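Local atomic coordinates of phospholyase (Arthrobacter aurescens, PDB entry 5G4I), a protein that acts as a pyridoxal-phosphate-dependent phospholyase related to class-III aminotransferases, probably eliminating phosphate from phosphoethanolamine-type substrates. Residues 117-120 and 121-124; 250-253 and 254-257; 308-311 and 312-315; 215-218 and 219-223. All blocks are in the same frame, centred on the assembly; numbering follows the deposited sequence.

Contact 1 (117-120 and 121-124); sequences TNSG and SEAN. With PLP (pyridoxal-5'-phosphate), chain C.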
loop_
_atom_site.group_PDB
_atom_site.type_symbol
_atom_site.label_atom_id
_atom_site.label_comp_id
_atom_site.label_asym_id
_atom_site.label_seq_id
_atom_site.Cartn_x
_atom_site.Cartn_y
_atom_site.Cartn_z
ATOM N N THR A 117 -2.616 7.092 2.535
ATOM C CA THR A 117 -1.931 5.926 1.992
ATOM C C THR A 117 -3.017 4.917 1.566
ATOM O O THR A 117 -4.225 5.220 1.634
ATOM C CB THR A 117 -0.947 5.261 3.005
ATOM O OG1 THR A 117 -1.730 4.590 4.019
ATOM C CG2 THR A 117 0.072 6.252 3.581
ATOM N N ASN A 118 -2.591 3.692 1.161
ATOM C CA ASN A 118 -3.556 2.655 0.716
ATOM C C ASN A 118 -3.657 1.453 1.718
ATOM O O ASN A 118 -4.298 0.447 1.432
ATOM C CB ASN A 118 -3.237 2.180 -0.691
ATOM C CG ASN A 118 -2.994 3.310 -1.659
ATOM O OD1 ASN A 118 -1.783 3.574 -2.044
ATOM N ND2 ASN A 118 -3.974 4.049 -1.983
ATOM N N SER A 119 -2.871 1.490 2.806
ATOM C CA SER A 119 -2.820 0.343 3.761
ATOM C C SER A 119 -2.244 0.804 5.123
ATOM O O SER A 119 -1.514 1.828 5.194
ATOM C CB SER A 119 -2.003 -0.824 3.234
ATOM O OG SER A 119 -0.600 -0.525 3.199
ATOM N N GLY A 120 -2.488 0.030 6.162
ATOM C CA GLY A 120 -1.826 0.283 7.482
ATOM C C GLY A 120 -0.348 0.135 7.374
ATOM O O GLY A 120 0.420 0.935 8.023
ATOM N N SER A 121 0.172 -0.887 6.642
ATOM C CA SER A 121 1.687 -1.020 6.490
ATOM C C SER A 121 2.238 0.227 5.833
ATOM O O SER A 121 3.339 0.708 6.216
ATOM C CB SER A 121 2.111 -2.350 5.729
ATOM O OG SER A 121 1.798 -3.489 6.505
ATOM N N GLU A 122 1.607 0.718 4.772
ATOM C CA GLU A 122 2.126 1.965 4.103
ATOM C C GLU A 122 2.150 3.086 5.114
ATOM O O GLU A 122 3.110 3.934 5.094
ATOM C CB GLU A 122 1.352 2.348 2.838
ATOM C CG GLU A 122 1.582 1.519 1.603
ATOM C CD GLU A 122 1.111 2.236 0.316
ATOM O OE1 GLU A 122 -0.011 2.884 0.286
ATOM O OE2 GLU A 122 1.872 2.180 -0.738
ATOM N N ALA A 123 1.132 3.173 5.970
ATOM C CA ALA A 123 1.080 4.288 6.961
ATOM C C ALA A 123 2.244 4.161 7.970
ATOM O O ALA A 123 2.959 5.158 8.282
ATOM C CB ALA A 123 -0.274 4.363 7.640
ATOM N N ASN A 124 2.431 2.997 8.574
ATOM C CA ASN A 124 3.501 2.838 9.573
ATOM C C ASN A 124 4.879 2.955 8.906
ATOM O O ASN A 124 5.802 3.546 9.542
ATOM C CB ASN A 124 3.385 1.502 10.340
ATOM C CG ASN A 124 2.344 1.512 11.432
ATOM O OD1 ASN A 124 2.181 2.539 12.112
ATOM N ND2 ASN A 124 1.730 0.382 11.698
HETATM N N1 PLP C . -0.712 -2.452 12.659
HETATM C C2 PLP C . -1.713 -3.078 13.323
HETATM C C2A PLP C . -1.920 -2.816 14.792
HETATM C C3 PLP C . -2.609 -4.021 12.607
HETATM O O3 PLP C . -3.622 -4.661 13.253
HETATM C C4 PLP C . -2.358 -4.239 11.165
HETATM C C4A PLP C . -3.197 -5.161 10.366
HETATM C C5 PLP C . -1.230 -3.493 10.557
HETATM C C6 PLP C . -0.469 -2.638 11.350
HETATM C C5A PLP C . -0.908 -3.661 9.089
HETATM O O4P PLP C . -2.084 -3.440 8.315
HETATM P P PLP C . -2.114 -3.816 6.750
HETATM O O1P PLP C . -2.294 -5.316 6.739
HETATM O O2P PLP C . -3.295 -3.043 6.212
HETATM O O3P PLP C . -0.775 -3.346 6.237
#
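Ser119 and Glu122 face each other across the first turn of helix 120-135. Ser119 is the N-cap: with OG held between its backbone N and carbonyl carbon (chi1 70°), the hydroxyl swings back over the helix start and accepts from Glu122 N at 3.0 Å, nearly straight at 163°. Glu122 runs the other way, its extended chain carrying the carboxylate back past Ser119 to the preceding loop, where Asn118 N donates to OE1 at 2.8 Å, almost in line with the C-O bond; Asn310 ND2 bonds the same oxygen. The other carboxylate oxygen, OE2, bonds Ser119 OG of the second subunit, and the reverse pair forms as well, so two caps and two glutamates interlock across the dimer interface. With an alanine in place of Glu122, Asn118 N, Asn310 ND2 and Ser119 OG of the second subunit would probably lose their shared acceptor.

Ser119 O is taken from opposite faces of its plane by Thr117 OG1 and Ala123 N. The freshly started helix points its amides at the cofactor phosphate: Gly120 N reaches O2P at 3.2 Å, while Ser121 grips O3P twice, through N at 2.7 Å and OG at 2.6 Å. This is the phosphate-binding helix start common in PLP enzymes of this fold. Behind the turn, strand 113-117 leads in from the edge of the mixed sheet that also holds strands 247-251 and 214-217, pairing with strand 290-294, and Asn124 reaches from the helix to Thr278 on strand 276-279 and Asp251 on strand 247-251.

Contact 2 (250-253 and 254-257); sequences SDEV and QSGF. With PLP (pyridoxal-5'-phosphate), chain C; PO4 (phosphate ion), chain D.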
loop_
_atom_site.group_PDB
_atom_site.type_symbol
_atom_site.label_atom_id
_atom_site.label_comp_id
_atom_site.label_asym_id
_atom_site.label_seq_id
_atom_site.Cartn_x
_atom_site.Cartn_y
_atom_site.Cartn_z
ATOM N N SER A 250 1.203 6.536 17.809
ATOM C CA SER A 250 0.076 5.606 18.144
ATOM C C SER A 250 -0.412 4.915 16.884
ATOM O O SER A 250 -0.929 5.644 15.968
ATOM C CB SER A 250 -1.096 6.348 18.807
ATOM O OG SER A 250 -2.112 5.426 19.191
ATOM N N ASP A 251 -0.318 3.577 16.861
ATOM C CA ASP A 251 -0.846 2.749 15.747
ATOM C C ASP A 251 -2.309 2.441 16.133
ATOM O O ASP A 251 -2.555 1.701 17.068
ATOM C CB ASP A 251 0.001 1.497 15.620
ATOM C CG ASP A 251 -0.497 0.532 14.555
ATOM O OD1 ASP A 251 -1.667 0.620 14.177
ATOM O OD2 ASP A 251 0.292 -0.390 14.181
ATOM N N GLU A 252 -3.228 3.121 15.406
ATOM C CA GLU A 252 -4.690 3.032 15.624
ATOM C C GLU A 252 -5.344 2.057 14.709
ATOM O O GLU A 252 -6.594 2.069 14.604
ATOM C CB GLU A 252 -5.324 4.412 15.517
ATOM C CG GLU A 252 -4.881 5.372 16.599
ATOM C CD GLU A 252 -5.478 5.144 17.975
ATOM O OE1 GLU A 252 -6.543 4.501 18.052
ATOM O OE2 GLU A 252 -4.871 5.651 18.943
ATOM N N VAL A 253 -4.610 1.154 14.088
ATOM C CA VAL A 253 -5.273 0.188 13.167
ATOM C C VAL A 253 -6.245 -0.682 13.900
ATOM O O VAL A 253 -7.368 -0.942 13.311
ATOM C CB VAL A 253 -4.199 -0.643 12.357
ATOM C CG1 VAL A 253 -4.885 -1.723 11.549
ATOM C CG2 VAL A 253 -3.366 0.258 11.498
ATOM N N GLN A 254 -5.965 -1.125 15.102
ATOM C CA GLN A 254 -6.883 -1.956 15.925
ATOM C C GLN A 254 -7.808 -1.142 16.851
ATOM O O GLN A 254 -8.957 -1.604 17.126
ATOM C CB GLN A 254 -6.139 -2.958 16.867
ATOM C CG GLN A 254 -5.288 -3.969 16.147
ATOM C CD GLN A 254 -6.110 -5.071 15.478
ATOM O OE1 GLN A 254 -7.210 -5.365 15.837
ATOM N NE2 GLN A 254 -5.521 -5.676 14.510
ATOM N N SER A 255 -7.373 0.005 17.379
ATOM C CA SER A 255 -8.091 0.694 18.387
ATOM C C SER A 255 -8.857 1.917 17.901
ATOM O O SER A 255 -9.548 2.544 18.722
ATOM C CB SER A 255 -7.156 1.122 19.529
ATOM O OG SER A 255 -6.097 1.960 19.078
ATOM N N GLY A 256 -8.703 2.307 16.642
ATOM C CA GLY A 256 -9.300 3.576 16.143
ATOM C C GLY A 256 -10.737 3.509 15.720
ATOM O O GLY A 256 -11.443 2.472 15.822
ATOM N N PHE A 257 -11.224 4.631 15.207
ATOM C CA PHE A 257 -12.600 4.744 14.642
ATOM C C PHE A 257 -13.660 4.365 15.682
ATOM O O PHE A 257 -14.761 3.846 15.372
ATOM C CB PHE A 257 -12.768 4.074 13.299
ATOM C CG PHE A 257 -11.954 4.752 12.197
ATOM C CD1 PHE A 257 -10.546 4.491 12.014
ATOM C CD2 PHE A 257 -12.541 5.732 11.391
ATOM C CE1 PHE A 257 -9.820 5.235 11.084
ATOM C CE2 PHE A 257 -11.796 6.463 10.466
ATOM C CZ PHE A 257 -10.432 6.206 10.338
HETATM N N1 PLP C . -0.712 -2.452 12.659
HETATM C C2 PLP C . -1.713 -3.078 13.323
HETATM C C2A PLP C . -1.920 -2.816 14.792
HETATM C C3 PLP C . -2.609 -4.021 12.607
HETATM O O3 PLP C . -3.622 -4.661 13.253
HETATM C C4 PLP C . -2.358 -4.239 11.165
HETATM C C4A PLP C . -3.197 -5.161 10.366
HETATM C C5 PLP C . -1.230 -3.493 10.557
HETATM C C6 PLP C . -0.469 -2.638 11.350
HETATM C C5A PLP C . -0.908 -3.661 9.089
HETATM O O4P PLP C . -2.084 -3.440 8.315
HETATM P P PLP C . -2.114 -3.816 6.750
HETATM O O1P PLP C . -2.294 -5.316 6.739
HETATM O O2P PLP C . -3.295 -3.043 6.212
HETATM O O3P PLP C . -0.775 -3.346 6.237
HETATM P P PO4 D . -6.503 -9.328 12.352
HETATM O O1 PO4 D . -6.397 -8.339 13.358
HETATM O O2 PO4 D . -7.776 -9.298 11.509
HETATM O O3 PO4 D . -6.927 -10.445 13.298
HETATM O O4 PO4 D . -5.293 -9.691 11.531
HETATM O O HOH W 1 -4.407 -0.188 17.300
HETATM O O HOH W 2 -9.857 0.257 14.464
#
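Gly256 N closes back on Glu252 O at 2.9 Å, an alpha-turn that folds the chain over as it leaves strand 247-251. Just before it comes an Asx turn: Asp251 OD1 accepts from Val253 N at 3.0 Å, met almost in line with its C-O bond. That fixes the carboxylate so that OD2 lies 2.8 Å from the pyridine N1 of the cofactor, the aspartate placement expected of fold type I PLP enzymes; His148 and Asn124 bond the same oxygen. Val253 lays its methyls on one face of the pyridine ring, CG1 coming within 3.4 Å of C3.

Glu252 turns away from the cofactor. Its chain bends at chi2 (-75°), which curls the carboxylate back between two serines: Ser255 OG donates to OE1 at 2.8 Å from well above the carboxylate plane, and Ser250 OG reaches OE2, also from above it. The amides of Gly266 and Tyr267 complete the set. With an alanine here, the two hydroxyls and two amides would probably lose their common acceptor, leaving Ser255 OG with little but a long water bond.

Gln254 bends in the same sense at chi2, bringing its amide to the phenolic side of the cofactor while OE1 bonds Arg414. NE2 donates to two oxygens: O1 of a phosphate ion, probably from the crystallisation liquor, and O3 of the cofactor at a very short 2.5 Å.

Contact 3 (308-311 and 312-315); sequences FFNT and FAGN. With PLP (pyridoxal-5'-phosphate), chain H.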
loop_
_atom_site.group_PDB
_atom_site.type_symbol
_atom_site.label_atom_id
_atom_site.label_comp_id
_atom_site.label_asym_id
_atom_site.label_seq_id
_atom_site.Cartn_x
_atom_site.Cartn_y
_atom_site.Cartn_z
ATOM N N PHE A 308 7.684 13.684 -2.108
ATOM C CA PHE A 308 6.871 12.528 -1.685
ATOM C C PHE A 308 5.541 12.477 -2.445
ATOM O O PHE A 308 4.782 13.463 -2.451
ATOM C CB PHE A 308 6.613 12.547 -0.139
ATOM C CG PHE A 308 5.774 11.357 0.327
ATOM C CD1 PHE A 308 6.355 10.117 0.434
ATOM C CD2 PHE A 308 4.399 11.507 0.528
ATOM C CE1 PHE A 308 5.547 8.987 0.760
ATOM C CE2 PHE A 308 3.604 10.384 0.797
ATOM C CZ PHE A 308 4.188 9.172 0.899
ATOM N N PHE A 309 5.202 11.275 -2.962
ATOM C CA PHE A 309 3.958 11.109 -3.767
ATOM C C PHE A 309 3.576 9.619 -3.699
ATOM O O PHE A 309 4.443 8.766 -3.989
ATOM C CB PHE A 309 4.142 11.632 -5.226
ATOM C CG PHE A 309 2.900 11.564 -6.101
ATOM C CD1 PHE A 309 1.760 12.287 -5.801
ATOM C CD2 PHE A 309 2.841 10.608 -7.076
ATOM C CE1 PHE A 309 0.558 12.126 -6.543
ATOM C CE2 PHE A 309 1.679 10.499 -7.940
ATOM C CZ PHE A 309 0.553 11.226 -7.649
ATOM N N ASN A 310 2.279 9.328 -3.484
ATOM C CA ASN A 310 1.642 8.016 -3.474
ATOM C C ASN A 310 0.514 8.114 -4.506
ATOM O O ASN A 310 -0.433 8.859 -4.307
ATOM C CB ASN A 310 1.221 7.722 -2.042
ATOM C CG ASN A 310 0.465 6.457 -1.862
ATOM O OD1 ASN A 310 -0.347 6.063 -2.734
ATOM N ND2 ASN A 310 0.685 5.783 -0.727
ATOM N N THR A 311 0.606 7.354 -5.604
ATOM C CA THR A 311 -0.263 7.593 -6.763
ATOM C C THR A 311 -1.735 7.368 -6.456
ATOM O O THR A 311 -2.612 8.134 -6.923
ATOM C CB THR A 311 0.143 6.683 -7.957
ATOM O OG1 THR A 311 1.528 6.916 -8.303
ATOM C CG2 THR A 311 -0.723 6.963 -9.215
ATOM N N PHE A 312 -2.080 6.281 -5.774
ATOM C CA PHE A 312 -3.490 5.950 -5.487
ATOM C C PHE A 312 -4.023 6.693 -4.234
ATOM O O PHE A 312 -5.233 6.835 -4.100
ATOM C CB PHE A 312 -3.676 4.423 -5.278
ATOM C CG PHE A 312 -3.331 3.560 -6.494
ATOM C CD1 PHE A 312 -3.842 3.847 -7.746
ATOM C CD2 PHE A 312 -2.620 2.389 -6.291
ATOM C CE1 PHE A 312 -3.578 2.973 -8.814
ATOM C CE2 PHE A 312 -2.359 1.519 -7.350
ATOM C CZ PHE A 312 -2.847 1.828 -8.632
ATOM N N ALA A 313 -3.127 7.229 -3.389
ATOM C CA ALA A 313 -3.619 7.824 -2.150
ATOM C C ALA A 313 -4.474 9.048 -2.394
ATOM O O ALA A 313 -4.099 9.921 -3.248
ATOM C CB ALA A 313 -2.464 8.204 -1.258
ATOM N N GLY A 314 -5.616 9.162 -1.689
ATOM C CA GLY A 314 -6.423 10.389 -1.888
ATOM C C GLY A 314 -7.132 10.532 -3.184
ATOM O O GLY A 314 -7.555 11.650 -3.563
ATOM N N ASN A 315 -7.197 9.465 -3.967
ATOM C CA ASN A 315 -8.044 9.526 -5.147
ATOM C C ASN A 315 -9.517 9.770 -4.720
ATOM O O ASN A 315 -9.897 9.522 -3.569
ATOM C CB ASN A 315 -7.863 8.232 -5.998
ATOM C CG ASN A 315 -8.546 6.984 -5.397
ATOM O OD1 ASN A 315 -9.767 6.863 -5.355
ATOM N ND2 ASN A 315 -7.750 6.041 -4.916
HETATM N N1 PLP H . 7.492 2.251 -10.397
HETATM C C2 PLP H . 7.264 2.963 -11.447
HETATM C C2A PLP H . 8.118 2.745 -12.702
HETATM C C3 PLP H . 6.213 4.023 -11.404
HETATM O O3 PLP H . 5.893 4.742 -12.540
HETATM C C4 PLP H . 5.402 4.238 -10.194
HETATM C C4A PLP H . 4.222 5.154 -10.154
HETATM C C5 PLP H . 5.800 3.404 -9.077
HETATM C C6 PLP H . 6.837 2.426 -9.238
HETATM C C5A PLP H . 5.101 3.647 -7.703
HETATM O O4P PLP H . 3.737 3.306 -7.727
HETATM P P PLP H . 2.899 3.920 -6.449
HETATM O O1P PLP H . 2.835 5.451 -6.440
HETATM O O2P PLP H . 1.584 3.132 -6.720
HETATM O O3P PLP H . 3.349 3.320 -5.186
HETATM O O HOH W 3 -0.195 4.198 -4.946
HETATM O O HOH W 4 -1.578 11.620 -3.236
HETATM O O HOH W 5 -3.159 10.517 -5.758
#
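Asn310 packs its amide against Ala313, just where the chain enters the type II beta turn 312-315 that leads into helix 316-331. Packing is tight here: Asn310 CG lies 3.5 Å from Ala313 CB. Ala313 N donates to Asn310 O at 3.3 Å, from well above the carbonyl plane, and more weakly to OD1. The other end of the amide, ND2, bonds Glu122. At the far side of the turn Asn315 ND2 donates in the carbonyl plane of Phe312 O at 2.8 Å, while Asn315 OD1 caps the helix at Ser318 N.

The looser side is watery, with bound waters lying between backbone carbonyls: one sits near Thr311 O and Ala313 O, another near Asn310 O and Ala313 O. A third water accepts from Phe312 N at 2.9 Å, close to the cofactor phosphate.

That cofactor lies in the active site of the second subunit, to which this loop is lent. Thr311 OG1 stands beside its own backbone N (chi1 -57°), which lets both donors converge on one phosphate oxygen: Thr311 N meets O1P at 3.0 Å, and OG1 meets it at 2.7 Å.

Contact 4 (215-218 and 219-223); sequences FLFD and PLFST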
loop_
_atom_site.group_PDB
_atom_site.type_symbol
_atom_site.label_atom_id
_atom_site.label_comp_id
_atom_site.label_asym_id
_atom_site.label_seq_id
_atom_site.Cartn_x
_atom_site.Cartn_y
_atom_site.Cartn_z
ATOM N N PHE A 215 8.908 5.647 19.903
ATOM C CA PHE A 215 8.138 4.559 20.563
ATOM C C PHE A 215 6.858 4.373 19.734
ATOM O O PHE A 215 6.142 5.370 19.506
ATOM C CB PHE A 215 7.794 4.972 22.042
ATOM C CG PHE A 215 6.801 4.096 22.745
ATOM C CD1 PHE A 215 7.055 2.775 22.938
ATOM C CD2 PHE A 215 5.613 4.648 23.303
ATOM C CE1 PHE A 215 6.175 1.940 23.681
ATOM C CE2 PHE A 215 4.749 3.823 23.976
ATOM C CZ PHE A 215 5.004 2.488 24.191
ATOM N N LEU A 216 6.608 3.156 19.318
ATOM C CA LEU A 216 5.483 2.821 18.432
ATOM C C LEU A 216 4.649 1.769 19.176
ATOM O O LEU A 216 5.180 0.753 19.700
ATOM C CB LEU A 216 6.034 2.162 17.133
ATOM C CG LEU A 216 5.061 1.522 16.168
ATOM C CD1 LEU A 216 3.997 2.479 15.666
ATOM C CD2 LEU A 216 5.825 0.881 14.995
ATOM N N PHE A 217 3.312 1.956 19.287
ATOM C CA PHE A 217 2.463 1.062 20.127
ATOM C C PHE A 217 1.034 1.058 19.621
ATOM O O PHE A 217 0.505 2.079 19.145
ATOM C CB PHE A 217 2.508 1.454 21.638
ATOM C CG PHE A 217 1.736 2.719 21.993
ATOM C CD1 PHE A 217 2.177 3.983 21.605
ATOM C CD2 PHE A 217 0.552 2.659 22.741
ATOM C CE1 PHE A 217 1.458 5.136 21.974
ATOM C CE2 PHE A 217 -0.159 3.807 23.124
ATOM C CZ PHE A 217 0.297 5.039 22.737
ATOM N N ASP A 218 0.385 -0.128 19.804
ATOM C CA ASP A 218 -1.084 -0.280 19.747
ATOM C C ASP A 218 -1.676 0.010 21.091
ATOM O O ASP A 218 -1.386 -0.744 22.063
ATOM C CB ASP A 218 -1.420 -1.726 19.310
ATOM C CG ASP A 218 -2.850 -2.186 19.565
ATOM O OD1 ASP A 218 -3.752 -1.332 19.751
ATOM O OD2 ASP A 218 -3.038 -3.462 19.577
ATOM N N PRO A 219 -2.489 1.056 21.255
ATOM C CA PRO A 219 -3.047 1.384 22.640
ATOM C C PRO A 219 -3.792 0.262 23.362
ATOM O O PRO A 219 -3.798 0.201 24.586
ATOM C CB PRO A 219 -4.038 2.548 22.326
ATOM C CG PRO A 219 -3.425 3.244 21.163
ATOM C CD PRO A 219 -2.848 2.126 20.273
ATOM N N LEU A 220 -4.432 -0.654 22.632
ATOM C CA LEU A 220 -5.127 -1.824 23.216
ATOM C C LEU A 220 -4.147 -2.963 23.591
ATOM O O LEU A 220 -4.546 -3.962 24.301
ATOM C CB LEU A 220 -6.222 -2.382 22.276
ATOM C CG LEU A 220 -7.543 -1.567 22.367
ATOM C CD1 LEU A 220 -8.487 -1.983 21.217
ATOM C CD2 LEU A 220 -8.269 -1.765 23.718
ATOM N N PHE A 221 -2.877 -2.902 23.071
ATOM C CA PHE A 221 -1.925 -4.025 23.239
ATOM C C PHE A 221 -2.628 -5.355 22.968
ATOM O O PHE A 221 -2.507 -6.319 23.785
ATOM C CB PHE A 221 -1.234 -3.934 24.614
ATOM C CG PHE A 221 -0.357 -2.671 24.724
ATOM C CD1 PHE A 221 0.938 -2.665 24.187
ATOM C CD2 PHE A 221 -0.854 -1.500 25.313
ATOM C CE1 PHE A 221 1.699 -1.492 24.251
ATOM C CE2 PHE A 221 -0.074 -0.372 25.358
ATOM C CZ PHE A 221 1.202 -0.356 24.839
ATOM N N SER A 222 -3.296 -5.427 21.814
ATOM C CA SER A 222 -4.075 -6.603 21.448
ATOM C C SER A 222 -3.279 -7.829 21.084
ATOM O O SER A 222 -3.529 -8.935 21.660
ATOM C CB SER A 222 -5.095 -6.251 20.375
ATOM O OG SER A 222 -4.483 -5.792 19.198
ATOM N N THR A 223 -2.274 -7.751 20.216
ATOM C CA THR A 223 -1.426 -8.888 19.866
ATOM C C THR A 223 -0.728 -9.495 21.122
ATOM O O THR A 223 -0.450 -10.702 21.174
ATOM C CB THR A 223 -0.387 -8.450 18.801
ATOM O OG1 THR A 223 -1.106 -7.949 17.678
ATOM C CG2 THR A 223 0.548 -9.567 18.333
HETATM O O HOH W 6 -0.880 -5.184 19.371
#
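Asp218 OD2 is gripped by three groups at once. Ser222 OG donates to it at 2.8 Å, close to the line of the C-O bond; Ser222 N comes in at 3.0 Å from above the carboxylate plane; and a water, itself held by Thr223 N, gives a third proton. OD1 takes Leu220 N at 3.0 Å, well above the same plane, which is the geometry of an Asx turn. What makes this possible is the first torsion of Asp218: with CG opposite the backbone N (chi1 164°), the carboxylate reaches forward over the residues that follow it.

The backbone bends under it in a type I beta turn, closed by Phe221 N on Asp218 O at 2.8 Å. That carbonyl oxygen also sits over the centre of the Phe221 ring, 3.3 Å above its plane, as the ring folds back toward the strand. There it meets Phe217, CZ of Phe221 lying 3.7 Å from CD2 of Phe217. The two rings are nearly parallel, with planes 23° apart, but slid so far that they hardly overlap. Pro219 crosses the Phe217 side chain at about a right angle, its CG 3.9 Å from Phe217 CE2, and also touches Ser250 and Ser255.

Strand 214-217 thus ends in an apolar cluster of Phe217, Pro219 and Phe221, backed through Phe221 by Ile234 of helix 233-243 and followed by the bonds of the Asp218 carboxylate. Every partner named for that carboxylate donates, which is consistent with a buried, ionised Asp218 whose charge is spread over backbone N-H groups, a hydroxyl and a water, and which probably holds the turn in shape.

Overall arrangement
Along the chain the order is contact 1, contact 4, contact 2, contact 3, all within the class-III aminotransferase region. Contacts 2 and 4 leave neighbouring parallel strands, 247-251 and 214-217, of one mixed sheet; their centres are 9 Å apart, and Asp251 N bonds Phe217 O. Contact 1 starts from edge strand 113-117 of that sheet, 12 Å from contact 2 between centres, and meets the same cofactor from its phosphate end. Centre to centre, contact 3 lies 11 Å from contact 1 but 21 Å from contact 2, facing the cofactor of the second subunit. Each active site is therefore built by both chains, with contacts 1 and 3 both at the dimer interface.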